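Local coordinates for putative cell adhesion protein (Bacteroides fragilis, PDB 4H40) that probably serves as a fimbrillin-like pilus component in cell adhesion, at residues A182-T187 with Y297-T302; I209-D214 with D233-V238; S266-L271 with Q281-L286. All blocks are in the same frame, centred on the assembly; numbering follows the deposited sequence.

Interaction 1 of 3, residues A182-T187 with Y297-T302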
ATOM      1  N   ALA B 182     -17.318  -7.077   5.594  1.00 45.87           N
ATOM      2  CA  ALA B 182     -15.887  -7.134   5.441  1.00 44.69           C
ATOM      3  C   ALA B 182     -15.292  -7.109   6.839  1.00 48.91           C
ATOM      4  O   ALA B 182     -15.997  -6.811   7.814  1.00 50.30           O
ATOM      5  CB  ALA B 182     -15.411  -5.937   4.622  1.00 46.17           C
ATOM      6  N   ARG B 183     -14.010  -7.416   6.952  1.00 43.53           N
ATOM      7  CA  ARG B 183     -13.288  -7.399   8.207  1.00 41.12           C
ATOM      8  C   ARG B 183     -11.978  -6.674   8.018  1.00 43.02           C
ATOM      9  O   ARG B 183     -11.297  -6.881   7.017  1.00 45.09           O
ATOM     10  CB  ARG B 183     -13.050  -8.829   8.693  1.00 38.87           C
ATOM     11  CG  ARG B 183     -12.280  -8.893  10.001  1.00 43.09           C
ATOM     12  CD  ARG B 183     -12.099 -10.305  10.471  1.00 44.44           C
ATOM     13  NE  ARG B 183     -10.876 -10.437  11.241  1.00 50.57           N
ATOM     14  CZ  ARG B 183     -10.826 -10.887  12.487  1.00 75.33           C
ATOM     15  NH1 ARG B 183     -11.941 -11.266  13.109  1.00 68.92           N
ATOM     16  NH2 ARG B 183      -9.662 -10.979  13.119  1.00 58.21           N
HETATM   17  N   MSE B 184     -11.621  -5.822   8.970  1.00 36.03           N
HETATM   18  CA  MSE B 184     -10.340  -5.124   8.981  1.00 33.80           C
HETATM   19  C   MSE B 184      -9.606  -5.553  10.236  1.00 39.91           C
HETATM   20  O   MSE B 184     -10.226  -5.697  11.294  1.00 40.20           O
HETATM   21  CB  MSE B 184     -10.486  -3.606   8.894  1.00 35.37           C
HETATM   22  CG  MSE B 184     -11.017  -3.158   7.549  1.00 43.26           C
HETATM   23 SE   MSE B 184     -11.004  -1.235   7.236  0.75 53.64          SE
HETATM   24  CE  MSE B 184      -9.249  -1.094   6.464  1.00 50.43           C
ATOM     25  N   GLN B 185      -8.312  -5.863  10.102  1.00 35.52           N
ATOM     26  CA  GLN B 185      -7.501  -6.244  11.227  1.00 34.47           C
ATOM     27  C   GLN B 185      -6.190  -5.489  11.202  1.00 41.36           C
ATOM     28  O   GLN B 185      -5.585  -5.353  10.154  1.00 42.50           O
ATOM     29  CB  GLN B 185      -7.267  -7.739  11.224  1.00 35.36           C
ATOM     30  CG  GLN B 185      -6.588  -8.185  12.475  1.00 43.73           C
ATOM     31  CD  GLN B 185      -6.261  -9.619  12.407  1.00 55.62           C
ATOM     32  OE1 GLN B 185      -7.042 -10.460  12.831  1.00 57.04           O
ATOM     33  NE2 GLN B 185      -5.092  -9.922  11.894  1.00 37.23           N
ATOM     34  N   PHE B 186      -5.761  -4.996  12.366  1.00 37.80           N
ATOM     35  CA  PHE B 186      -4.522  -4.273  12.583  1.00 36.21           C
ATOM     36  C   PHE B 186      -3.733  -4.985  13.691  1.00 40.28           C
ATOM     37  O   PHE B 186      -4.246  -5.202  14.793  1.00 38.15           O
ATOM     38  CB  PHE B 186      -4.798  -2.793  12.935  1.00 38.14           C
ATOM     39  CG  PHE B 186      -5.760  -2.124  11.963  1.00 40.50           C
ATOM     40  CD1 PHE B 186      -5.300  -1.550  10.782  1.00 44.24           C
ATOM     41  CD2 PHE B 186      -7.119  -2.114  12.204  1.00 41.96           C
ATOM     42  CE1 PHE B 186      -6.184  -1.005   9.861  1.00 44.77           C
ATOM     43  CE2 PHE B 186      -8.007  -1.569  11.273  1.00 44.52           C
ATOM     44  CZ  PHE B 186      -7.538  -1.036  10.106  1.00 43.21           C
ATOM     45  N   THR B 187      -2.517  -5.443  13.338  1.00 37.65           N
ATOM     46  CA  THR B 187      -1.543  -5.996  14.253  1.00 37.59           C
ATOM     47  C   THR B 187      -0.522  -4.885  14.430  1.00 41.85           C
ATOM     48  O   THR B 187       0.045  -4.424  13.424  1.00 40.97           O
ATOM     49  CB  THR B 187      -0.953  -7.317  13.743  1.00 45.23           C
ATOM     50  OG1 THR B 187      -2.000  -8.271  13.542  1.00 50.13           O
ATOM     51  CG2 THR B 187       0.074  -7.888  14.692  1.00 39.60           C
ATOM     52  N   TYR B 297      -9.099  -7.566   5.528  1.00 46.12           N
ATOM     53  CA  TYR B 297      -8.169  -6.555   5.068  1.00 45.33           C
ATOM     54  C   TYR B 297      -7.249  -6.345   6.251  1.00 50.15           C
ATOM     55  O   TYR B 297      -7.599  -5.652   7.208  1.00 50.01           O
ATOM     56  CB  TYR B 297      -8.942  -5.297   4.564  1.00 45.60           C
ATOM     57  CG  TYR B 297      -9.894  -5.668   3.443  1.00 44.70           C
ATOM     58  CD1 TYR B 297     -11.179  -6.139   3.720  1.00 44.28           C
ATOM     59  CD2 TYR B 297      -9.466  -5.692   2.121  1.00 46.41           C
ATOM     60  CE1 TYR B 297     -12.019  -6.593   2.711  1.00 42.09           C
ATOM     61  CE2 TYR B 297     -10.309  -6.120   1.099  1.00 48.79           C
ATOM     62  CZ  TYR B 297     -11.569  -6.614   1.405  1.00 57.84           C
ATOM     63  OH  TYR B 297     -12.403  -7.030   0.392  1.00 65.83           O
ATOM     64  N   ASN B 298      -6.182  -7.160   6.277  1.00 47.08           N
ATOM     65  CA  ASN B 298      -5.162  -7.246   7.322  1.00 45.54           C
ATOM     66  C   ASN B 298      -4.001  -6.309   7.096  1.00 47.77           C
ATOM     67  O   ASN B 298      -3.481  -6.241   6.011  1.00 48.46           O
ATOM     68  CB  ASN B 298      -4.626  -8.661   7.373  1.00 42.31           C
ATOM     69  CG  ASN B 298      -5.723  -9.666   7.474  1.00 55.53           C
ATOM     70  OD1 ASN B 298      -6.707  -9.449   8.186  1.00 49.95           O
ATOM     71  ND2 ASN B 298      -5.595 -10.768   6.739  1.00 49.60           N
ATOM     72  N   TYR B 299      -3.611  -5.598   8.127  1.00 44.03           N
ATOM     73  CA  TYR B 299      -2.502  -4.659   8.147  1.00 44.46           C
ATOM     74  C   TYR B 299      -1.570  -5.044   9.286  1.00 48.21           C
ATOM     75  O   TYR B 299      -2.038  -5.609  10.275  1.00 46.67           O
ATOM     76  CB  TYR B 299      -3.015  -3.230   8.320  1.00 45.87           C
ATOM     77  CG  TYR B 299      -3.749  -2.713   7.101  1.00 48.70           C
ATOM     78  CD1 TYR B 299      -5.097  -3.013   6.889  1.00 48.74           C
ATOM     79  CD2 TYR B 299      -3.109  -1.889   6.175  1.00 50.45           C
ATOM     80  CE1 TYR B 299      -5.771  -2.547   5.760  1.00 47.40           C
ATOM     81  CE2 TYR B 299      -3.781  -1.392   5.066  1.00 51.24           C
ATOM     82  CZ  TYR B 299      -5.097  -1.759   4.839  1.00 57.58           C
ATOM     83  OH  TYR B 299      -5.717  -1.318   3.701  1.00 61.31           O
ATOM     84  N   THR B 300      -0.245  -4.835   9.102  1.00 45.54           N
ATOM     85  CA  THR B 300       0.776  -5.110  10.124  1.00 44.83           C
ATOM     86  C   THR B 300       1.573  -3.822  10.267  1.00 48.61           C
ATOM     87  O   THR B 300       2.186  -3.345   9.307  1.00 49.71           O
ATOM     88  CB  THR B 300       1.580  -6.374   9.822  1.00 45.13           C
ATOM     89  OG1 THR B 300       0.641  -7.404   9.521  1.00 58.99           O
ATOM     90  CG2 THR B 300       2.348  -6.855  10.998  1.00 34.35           C
ATOM     91  N   ALA B 301       1.430  -3.182  11.426  1.00 41.64           N
ATOM     92  CA  ALA B 301       2.099  -1.923  11.671  1.00 40.52           C
ATOM     93  C   ALA B 301       3.176  -2.100  12.778  1.00 44.83           C
ATOM     94  O   ALA B 301       3.001  -2.939  13.656  1.00 43.71           O
ATOM     95  CB  ALA B 301       1.070  -0.862  12.047  1.00 39.87           C
ATOM     96  N   THR B 302       4.293  -1.348  12.716  1.00 41.19           N
ATOM     97  CA  THR B 302       5.330  -1.415  13.737  1.00 41.50           C
ATOM     98  C   THR B 302       5.588  -0.031  14.277  1.00 47.96           C
ATOM     99  O   THR B 302       5.822   0.877  13.499  1.00 49.73           O
ATOM    100  CB  THR B 302       6.611  -2.040  13.173  1.00 46.79           C
ATOM    101  OG1 THR B 302       6.310  -3.325  12.650  1.00 48.69           O
ATOM    102  CG2 THR B 302       7.709  -2.149  14.200  1.00 38.64           C
TER
HETATM  103  O   HOH W   1      -8.312 -10.682   9.796  1.00 65.01           O
HETATM  104  O   HOH W   2      -2.982  -8.352  11.019  1.00 41.18           O
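Y297 and Y299 bury the most surface here, and each is held through both its backbone N and its O to the strand 182-187 that runs parallel beside it, the two axes differing by 9°. Y297 N reaches R183 O at 2.7 Å while Y297 O receives Q185 N, so that tyrosine spans M184; Y299 repeats the pattern two residues on, with its N to Q185 O and its O from T187 N, spanning F186. A further bond, from A301 N to T187 O at 2.7 Å, continues the parallel pairing from T187, the third large contributor.

The two tyrosines share a face of the sheet with selenomethionine M184 and F186. The Y297 ring is approached at its edge by R183 O, while A182 CB meets its CE1 at 3.9 Å. F186 and Y299 both hold CG anti to the carbonyl carbon (chi1 -70° in Y299), so that the two side chains lie side by side and point the same way. Their ring planes are 21° apart but slid so that the rings barely overlap, with F186 CE1 lying 3.7 Å from Y299 CD1. Further out on the Y299 ring, CE1 touches the M184 methyl CE at 3.8 Å.

On the other face the chemistry is polar. R183 NH2 bonds to Q185 OE1 at 2.7 Å, within the guanidinium plane. One water links R183 NE to N298 OD1; a second joins Q185 NE2, T187 OG1 and Y299 O, giving that carbonyl a partner besides T187 N.

The Y297 hydroxyl is hydrogen-bonded to T292 N. Strand 251-257 pairs antiparallel with the strand carrying 182-187, strand 310-321 does so beyond 297-302, and L289 and L291 of strand 289-291 pack on the tyrosines.

Interaction 2 of 3, residues I209-D214 with D233-V238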
ATOM      1  N   ILE B 209     -16.057   5.339   5.681  1.00 56.72           N
ATOM      2  CA  ILE B 209     -16.607   4.051   5.274  1.00 55.00           C
ATOM      3  C   ILE B 209     -18.128   4.211   4.977  1.00 62.90           C
ATOM      4  O   ILE B 209     -18.664   5.314   5.106  1.00 64.59           O
ATOM      5  CB  ILE B 209     -16.269   2.957   6.324  1.00 54.08           C
ATOM      6  CG1 ILE B 209     -16.367   3.503   7.778  1.00 53.82           C
ATOM      7  CG2 ILE B 209     -14.904   2.406   6.037  1.00 50.64           C
ATOM      8  CD1 ILE B 209     -16.655   2.487   8.843  1.00 44.86           C
ATOM      9  N   GLN B 210     -18.782   3.146   4.482  1.00 61.00           N
ATOM     10  CA  GLN B 210     -20.198   3.143   4.130  1.00 63.67           C
ATOM     11  C   GLN B 210     -21.059   3.575   5.281  1.00 72.79           C
ATOM     12  O   GLN B 210     -20.866   3.095   6.404  1.00 71.33           O
ATOM     13  CB  GLN B 210     -20.629   1.736   3.693  1.00 63.99           C
ATOM     14  CG  GLN B 210     -22.075   1.610   3.219  1.00 90.84           C
ATOM     15  CD  GLN B 210     -22.188   1.944   1.763  1.00118.85           C
ATOM     16  OE1 GLN B 210     -21.745   1.184   0.896  1.00113.15           O
ATOM     17  NE2 GLN B 210     -22.761   3.102   1.467  1.00118.82           N
ATOM     18  N   GLN B 211     -22.012   4.487   5.009  1.00 75.09           N
ATOM     19  CA  GLN B 211     -23.017   4.859   5.995  1.00 77.23           C
ATOM     20  C   GLN B 211     -24.096   3.764   5.904  1.00 85.57           C
ATOM     21  O   GLN B 211     -24.502   3.444   4.782  1.00 87.18           O
ATOM     22  CB  GLN B 211     -23.569   6.273   5.757  1.00 81.17           C
ATOM     23  CG  GLN B 211     -24.366   6.827   6.947  1.00 79.80           C
ATOM     24  CD  GLN B 211     -23.499   7.277   8.107  1.00 90.33           C
ATOM     25  OE1 GLN B 211     -23.351   6.573   9.120  1.00 87.78           O
ATOM     26  NE2 GLN B 211     -22.898   8.457   7.985  1.00 70.53           N
ATOM     27  N   PRO B 212     -24.480   3.095   7.020  1.00 83.77           N
ATOM     28  CA  PRO B 212     -25.473   1.985   6.934  1.00 84.97           C
ATOM     29  C   PRO B 212     -26.793   2.314   6.201  1.00 98.47           C
ATOM     30  O   PRO B 212     -27.390   3.400   6.382  1.00100.52           O
ATOM     31  CB  PRO B 212     -25.742   1.638   8.394  1.00 85.78           C
ATOM     32  CG  PRO B 212     -24.505   2.096   9.119  1.00 88.42           C
ATOM     33  CD  PRO B 212     -24.021   3.310   8.409  1.00 84.63           C
ATOM     34  N   LEU B 213     -27.233   1.348   5.344  1.00 98.87           N
ATOM     35  CA  LEU B 213     -28.434   1.434   4.485  1.00102.81           C
ATOM     36  C   LEU B 213     -29.707   1.839   5.251  1.00111.29           C
ATOM     37  O   LEU B 213     -29.950   1.348   6.354  1.00109.59           O
ATOM     38  CB  LEU B 213     -28.675   0.097   3.765  1.00101.86           C
ATOM     39  N   ASP B 214     -30.507   2.737   4.650  1.00113.83           N
ATOM     40  CA  ASP B 214     -31.758   3.268   5.207  1.00117.83           C
ATOM     41  C   ASP B 214     -32.872   2.189   5.266  1.00124.26           C
ATOM     42  O   ASP B 214     -32.881   1.256   4.456  1.00123.13           O
ATOM     43  CB  ASP B 214     -32.219   4.478   4.368  1.00123.45           C
ATOM     44  CG  ASP B 214     -33.445   5.241   4.865  1.00141.31           C
ATOM     45  OD1 ASP B 214     -33.806   5.090   6.059  1.00142.18           O
ATOM     46  OD2 ASP B 214     -34.015   6.025   4.074  1.00151.03           O
ATOM     47  N   ASP B 233     -18.486   7.408   3.106  1.00 84.77           N
ATOM     48  CA  ASP B 233     -18.383   8.863   3.245  1.00 86.70           C
ATOM     49  C   ASP B 233     -17.679   9.381   4.509  1.00 88.19           C
ATOM     50  O   ASP B 233     -17.777   8.776   5.572  1.00 84.88           O
ATOM     51  CB  ASP B 233     -19.769   9.531   3.124  1.00 91.94           C
ATOM     52  CG  ASP B 233     -20.724   9.372   4.286  1.00104.97           C
ATOM     53  OD1 ASP B 233     -20.694   8.315   4.935  1.00105.53           O
ATOM     54  OD2 ASP B 233     -21.569  10.278   4.489  1.00111.42           O
ATOM     55  N   GLN B 234     -17.037  10.582   4.361  1.00 87.06           N
ATOM     56  CA  GLN B 234     -16.304  11.442   5.326  1.00 86.84           C
ATOM     57  C   GLN B 234     -16.879  11.435   6.769  1.00 90.75           C
ATOM     58  O   GLN B 234     -16.125  11.640   7.733  1.00 90.30           O
ATOM     59  CB  GLN B 234     -16.261  12.919   4.827  1.00 90.87           C
ATOM     60  CG  GLN B 234     -17.625  13.528   4.436  1.00 95.91           C
ATOM     61  CD  GLN B 234     -17.626  15.010   4.059  1.00116.81           C
ATOM     62  OE1 GLN B 234     -16.806  15.508   3.271  1.00105.89           O
ATOM     63  NE2 GLN B 234     -18.623  15.736   4.546  1.00114.93           N
ATOM     64  N   SER B 235     -18.212  11.233   6.893  1.00 86.01           N
ATOM     65  CA  SER B 235     -18.969  11.241   8.147  1.00 84.24           C
ATOM     66  C   SER B 235     -19.138   9.835   8.787  1.00 78.96           C
ATOM     67  O   SER B 235     -19.267   9.774  10.011  1.00 76.85           O
ATOM     68  CB  SER B 235     -20.336  11.884   7.931  1.00 91.43           C
ATOM     69  OG  SER B 235     -21.095  11.163   6.973  1.00100.89           O
ATOM     70  N   ALA B 236     -19.145   8.727   7.993  1.00 70.11           N
ATOM     71  CA  ALA B 236     -19.297   7.381   8.567  1.00 65.50           C
ATOM     72  C   ALA B 236     -17.983   6.871   9.102  1.00 63.88           C
ATOM     73  O   ALA B 236     -16.955   6.917   8.424  1.00 61.16           O
ATOM     74  CB  ALA B 236     -19.865   6.410   7.555  1.00 65.41           C
ATOM     75  N   SER B 237     -18.022   6.396  10.345  1.00 59.79           N
ATOM     76  CA  SER B 237     -16.842   5.901  11.049  1.00 57.21           C
ATOM     77  C   SER B 237     -17.161   4.748  12.017  1.00 58.32           C
ATOM     78  O   SER B 237     -18.328   4.495  12.352  1.00 59.33           O
ATOM     79  CB  SER B 237     -16.166   7.049  11.809  1.00 61.74           C
ATOM     80  OG  SER B 237     -16.700   7.265  13.105  1.00 74.29           O
ATOM     81  N   VAL B 238     -16.098   4.073  12.480  1.00 51.17           N
ATOM     82  CA  VAL B 238     -16.190   2.997  13.464  1.00 49.05           C
ATOM     83  C   VAL B 238     -14.940   3.064  14.397  1.00 49.44           C
ATOM     84  O   VAL B 238     -13.857   3.443  13.953  1.00 48.80           O
ATOM     85  CB  VAL B 238     -16.439   1.596  12.838  1.00 50.86           C
ATOM     86  CG1 VAL B 238     -15.248   1.090  12.038  1.00 48.45           C
ATOM     87  CG2 VAL B 238     -16.825   0.600  13.909  1.00 50.77           C
TER
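I209 bonds through both sides of its backbone to the opposite segment, its N donating to A236 O at 3.3 Å and its O accepting from D233 N at 2.9 Å. Both donors stand well above the plane of the carbonyl they reach, by 43° at A236 O and 56° at I209 O.

The I209 side chain leaves the backbone away from segment 233-238, yet it swings round to meet it: CG1 sits between the backbone N and the carbonyl carbon (chi1 39°), and CG1 comes to rest 3.5 Å from A236 O. Beyond it, CD1 meets V238 CG1 at 3.8 Å, the two side chains crossing at about a right angle, and also lies against the backbone of S237.

The two partners of I209 are the ends of one type I beta turn, D233 to A236, closed by A236 N bonding to D233 O at 2.8 Å. A weak second bond from A236 N goes to D233 OD1. The turn leads into strand 237-240, an outermost strand, within this chain, of a four-stranded antiparallel sheet, while I209 follows strand 197-207, its neighbour in that sheet; V238 pairs with I206 in the sheet, and A236 with G208 just beyond strand 197-207.

Q211 lies against the turn. Its chain bends at chi2, and the terminal amide lies by A236, with OE1 3.8 Å from A236 CB. Its NE2 is 3.4 Å from S235 OG, and nearer the backbone Q211 CB touches D233 OD1. Around this contact, N136 from another loop bonds to Q210 O through its ND2 and packs against I209 and V238.

Interaction 3 of 3, residues S266-L271 with Q281-L286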
ATOM      1  N   SER B 266     -10.614   8.177   0.081  1.00 64.22           N
ATOM      2  CA  SER B 266      -9.698   7.714   1.114  1.00 60.23           C
ATOM      3  C   SER B 266     -10.441   7.213   2.349  1.00 60.93           C
ATOM      4  O   SER B 266     -11.484   7.749   2.721  1.00 58.76           O
ATOM      5  CB  SER B 266      -8.736   8.819   1.536  1.00 61.59           C
ATOM      6  OG  SER B 266      -8.002   9.265   0.420  1.00 70.22           O
ATOM      7  N   ILE B 267      -9.878   6.175   2.981  1.00 56.69           N
ATOM      8  CA  ILE B 267     -10.294   5.625   4.264  1.00 54.67           C
ATOM      9  C   ILE B 267      -9.148   5.973   5.225  1.00 55.87           C
ATOM     10  O   ILE B 267      -8.035   5.495   5.001  1.00 55.48           O
ATOM     11  CB  ILE B 267     -10.615   4.091   4.204  1.00 56.39           C
ATOM     12  CG1 ILE B 267     -11.931   3.832   3.434  1.00 58.55           C
ATOM     13  CG2 ILE B 267     -10.696   3.487   5.626  1.00 54.78           C
ATOM     14  CD1 ILE B 267     -12.105   2.418   2.939  1.00 65.56           C
ATOM     15  N   SER B 268      -9.385   6.851   6.220  1.00 50.10           N
ATOM     16  CA  SER B 268      -8.367   7.167   7.217  1.00 47.96           C
ATOM     17  C   SER B 268      -8.517   6.211   8.407  1.00 50.72           C
ATOM     18  O   SER B 268      -9.628   5.810   8.773  1.00 49.25           O
ATOM     19  CB  SER B 268      -8.421   8.620   7.664  1.00 51.45           C
ATOM     20  OG  SER B 268      -9.210   8.832   8.818  1.00 63.05           O
ATOM     21  N   VAL B 269      -7.373   5.814   8.962  1.00 46.83           N
ATOM     22  CA  VAL B 269      -7.233   4.926  10.103  1.00 44.12           C
ATOM     23  C   VAL B 269      -6.378   5.670  11.147  1.00 50.39           C
ATOM     24  O   VAL B 269      -5.188   5.886  10.923  1.00 49.71           O
ATOM     25  CB  VAL B 269      -6.638   3.547   9.703  1.00 44.40           C
ATOM     26  CG1 VAL B 269      -6.392   2.682  10.930  1.00 42.39           C
ATOM     27  CG2 VAL B 269      -7.551   2.812   8.738  1.00 43.66           C
ATOM     28  N   LEU B 270      -7.004   6.096  12.265  1.00 47.87           N
ATOM     29  CA  LEU B 270      -6.287   6.774  13.342  1.00 47.87           C
ATOM     30  C   LEU B 270      -6.023   5.829  14.502  1.00 46.74           C
ATOM     31  O   LEU B 270      -6.961   5.379  15.142  1.00 44.07           O
ATOM     32  CB  LEU B 270      -7.065   7.979  13.865  1.00 50.22           C
ATOM     33  CG  LEU B 270      -7.010   9.271  13.127  1.00 57.44           C
ATOM     34  CD1 LEU B 270      -7.855  10.278  13.862  1.00 60.30           C
ATOM     35  CD2 LEU B 270      -5.604   9.792  13.046  1.00 59.71           C
ATOM     36  N   LEU B 271      -4.758   5.589  14.809  1.00 42.63           N
ATOM     37  CA  LEU B 271      -4.371   4.725  15.905  1.00 41.83           C
ATOM     38  C   LEU B 271      -3.956   5.583  17.070  1.00 48.56           C
ATOM     39  O   LEU B 271      -3.028   6.365  16.942  1.00 48.41           O
ATOM     40  CB  LEU B 271      -3.232   3.784  15.475  1.00 41.14           C
ATOM     41  CG  LEU B 271      -3.533   2.866  14.287  1.00 45.61           C
ATOM     42  CD1 LEU B 271      -3.136   3.522  12.969  1.00 47.07           C
ATOM     43  CD2 LEU B 271      -2.836   1.568  14.420  1.00 46.50           C
ATOM     44  N   GLN B 281      -0.620   9.421  18.403  1.00 53.41           N
ATOM     45  CA  GLN B 281      -1.647   9.256  17.389  1.00 51.18           C
ATOM     46  C   GLN B 281      -0.953   9.162  16.010  1.00 52.18           C
ATOM     47  O   GLN B 281      -0.044   9.926  15.713  1.00 52.41           O
ATOM     48  CB  GLN B 281      -2.689  10.386  17.452  1.00 54.50           C
ATOM     49  CG  GLN B 281      -3.886  10.224  16.493  1.00 72.03           C
ATOM     50  CD  GLN B 281      -4.886  11.354  16.583  1.00 89.23           C
ATOM     51  OE1 GLN B 281      -4.574  12.531  16.376  1.00 85.13           O
ATOM     52  NE2 GLN B 281      -6.131  11.013  16.857  1.00 84.44           N
ATOM     53  N   TYR B 282      -1.365   8.194  15.205  1.00 45.55           N
ATOM     54  CA  TYR B 282      -0.836   7.933  13.877  1.00 44.77           C
ATOM     55  C   TYR B 282      -1.961   7.802  12.910  1.00 50.84           C
ATOM     56  O   TYR B 282      -2.955   7.149  13.212  1.00 50.74           O
ATOM     57  CB  TYR B 282      -0.002   6.632  13.842  1.00 43.77           C
ATOM     58  CG  TYR B 282       1.054   6.572  14.909  1.00 45.66           C
ATOM     59  CD1 TYR B 282       2.255   7.249  14.760  1.00 49.81           C
ATOM     60  CD2 TYR B 282       0.847   5.855  16.084  1.00 44.75           C
ATOM     61  CE1 TYR B 282       3.234   7.205  15.746  1.00 50.86           C
ATOM     62  CE2 TYR B 282       1.815   5.814  17.084  1.00 45.68           C
ATOM     63  CZ  TYR B 282       3.003   6.504  16.916  1.00 56.03           C
ATOM     64  OH  TYR B 282       3.972   6.472  17.888  1.00 62.48           O
ATOM     65  N   GLN B 283      -1.794   8.358  11.728  1.00 51.06           N
ATOM     66  CA  GLN B 283      -2.823   8.263  10.717  1.00 51.98           C
ATOM     67  C   GLN B 283      -2.357   7.511   9.486  1.00 57.31           C
ATOM     68  O   GLN B 283      -1.328   7.863   8.895  1.00 59.14           O
ATOM     69  CB  GLN B 283      -3.300   9.656  10.303  1.00 55.25           C
ATOM     70  CG  GLN B 283      -4.263   9.614   9.137  1.00 61.20           C
ATOM     71  CD  GLN B 283      -4.862  10.942   8.882  1.00 82.54           C
ATOM     72  OE1 GLN B 283      -6.060  11.131   9.069  1.00 84.33           O
ATOM     73  NE2 GLN B 283      -4.037  11.890   8.463  1.00 73.07           N
HETATM   74  N   MSE B 284      -3.158   6.518   9.068  1.00 51.57           N
HETATM   75  CA  MSE B 284      -2.966   5.799   7.824  1.00 51.25           C
HETATM   76  C   MSE B 284      -4.042   6.301   6.842  1.00 62.09           C
HETATM   77  O   MSE B 284      -5.223   6.099   7.125  1.00 60.94           O
HETATM   78  CB  MSE B 284      -3.073   4.281   8.009  1.00 50.92           C
HETATM   79  CG  MSE B 284      -1.961   3.625   8.788  1.00 57.27           C
HETATM   80 SE   MSE B 284      -2.478   1.760   9.335  0.75 63.95          SE
HETATM   81  CE  MSE B 284      -3.337   1.216   7.758  1.00 61.13           C
ATOM     82  N   LEU B 285      -3.667   6.984   5.721  1.00 62.91           N
ATOM     83  CA  LEU B 285      -4.663   7.364   4.731  1.00 64.21           C
ATOM     84  C   LEU B 285      -4.604   6.328   3.641  1.00 66.27           C
ATOM     85  O   LEU B 285      -3.538   6.113   3.083  1.00 66.99           O
ATOM     86  CB  LEU B 285      -4.466   8.776   4.209  1.00 67.82           C
ATOM     87  CG  LEU B 285      -5.140   9.869   5.053  1.00 74.79           C
ATOM     88  CD1 LEU B 285      -4.443  11.201   4.856  1.00 78.20           C
ATOM     89  CD2 LEU B 285      -6.616  10.019   4.715  1.00 75.58           C
ATOM     90  N   LEU B 286      -5.706   5.597   3.435  1.00 61.74           N
ATOM     91  CA  LEU B 286      -5.806   4.486   2.494  1.00 60.81           C
ATOM     92  C   LEU B 286      -6.755   4.805   1.353  1.00 67.90           C
ATOM     93  O   LEU B 286      -7.970   4.962   1.517  1.00 66.94           O
ATOM     94  CB  LEU B 286      -6.229   3.196   3.211  1.00 58.05           C
ATOM     95  CG  LEU B 286      -5.496   2.879   4.535  1.00 60.01           C
ATOM     96  CD1 LEU B 286      -6.176   1.717   5.301  1.00 56.93           C
ATOM     97  CD2 LEU B 286      -4.011   2.666   4.312  1.00 61.39           C
TER
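The shortest polar bond of this antiparallel pairing runs from I267 N to L286 O at 2.7 Å, and the same carbonyl also receives a CA-H...O contact from S266. Reciprocal N-H...O bonds close the hydrogen-bonded pairs I267 with L286, V269 with M284 and L271 with Y282, six bonds in all, within the beta hairpin of strands 266-275 and 278-287.

The side chains of those three pairs lie on one face. V269 CB faces the CB of selenomethionine M284, while its CG2 reaches diagonally to L286 CD1 at 3.9 Å. L271 sends CD1 to within 4.1 Å of M284 SE. W314 of strand 310-321 packs on M284 and L286, and the hydroxyl of Y282 bonds to T310 OG1.

The opposite face is mixed. L270 CD2 packs on Q283 CB at 3.6 Å, and its other branch, CD1, meets the amide end of Q281 at NE2, 3.5 Å away, which also bonds weakly to N272 OD1. Q283 CG is anti to the backbone N (chi1 174°) and the chain beyond is extended; OE1 ends 3.7 Å from S268 CB, on which L285 CD2 also packs. N322 OD1 of the second subunit bonds to Q281 N.

The contact is thus two-sided: one face is apolar and buried against other strands, whereas the other, with serine, glutamine and leucine side chains, is partly exposed and mixes polar and apolar groups.

In the fold
Interactions 2 and 3 both reach the four-stranded antiparallel sheet ordered 237-240, 197-207, 266-275, 278-287, whereas interaction 1 joins the long strand 177-190 to 296-305 elsewhere. Along the chain, interaction 1 encloses the other two, interaction 2 closing before interaction 3 opens. The centres of interactions 1 and 3 lie about 12 Å apart and their apolar faces meet: Y299 packs on M284 and L286, and F186 on V269. Interaction 2 is about 16 Å from interaction 3, centre to centre, touching it where I209 meets I267. The touching apolar faces probably form a shared core between the layers, consistent with the beta-sandwich folds of the transthyretin clan, to which this fimbrillin-like family belongs.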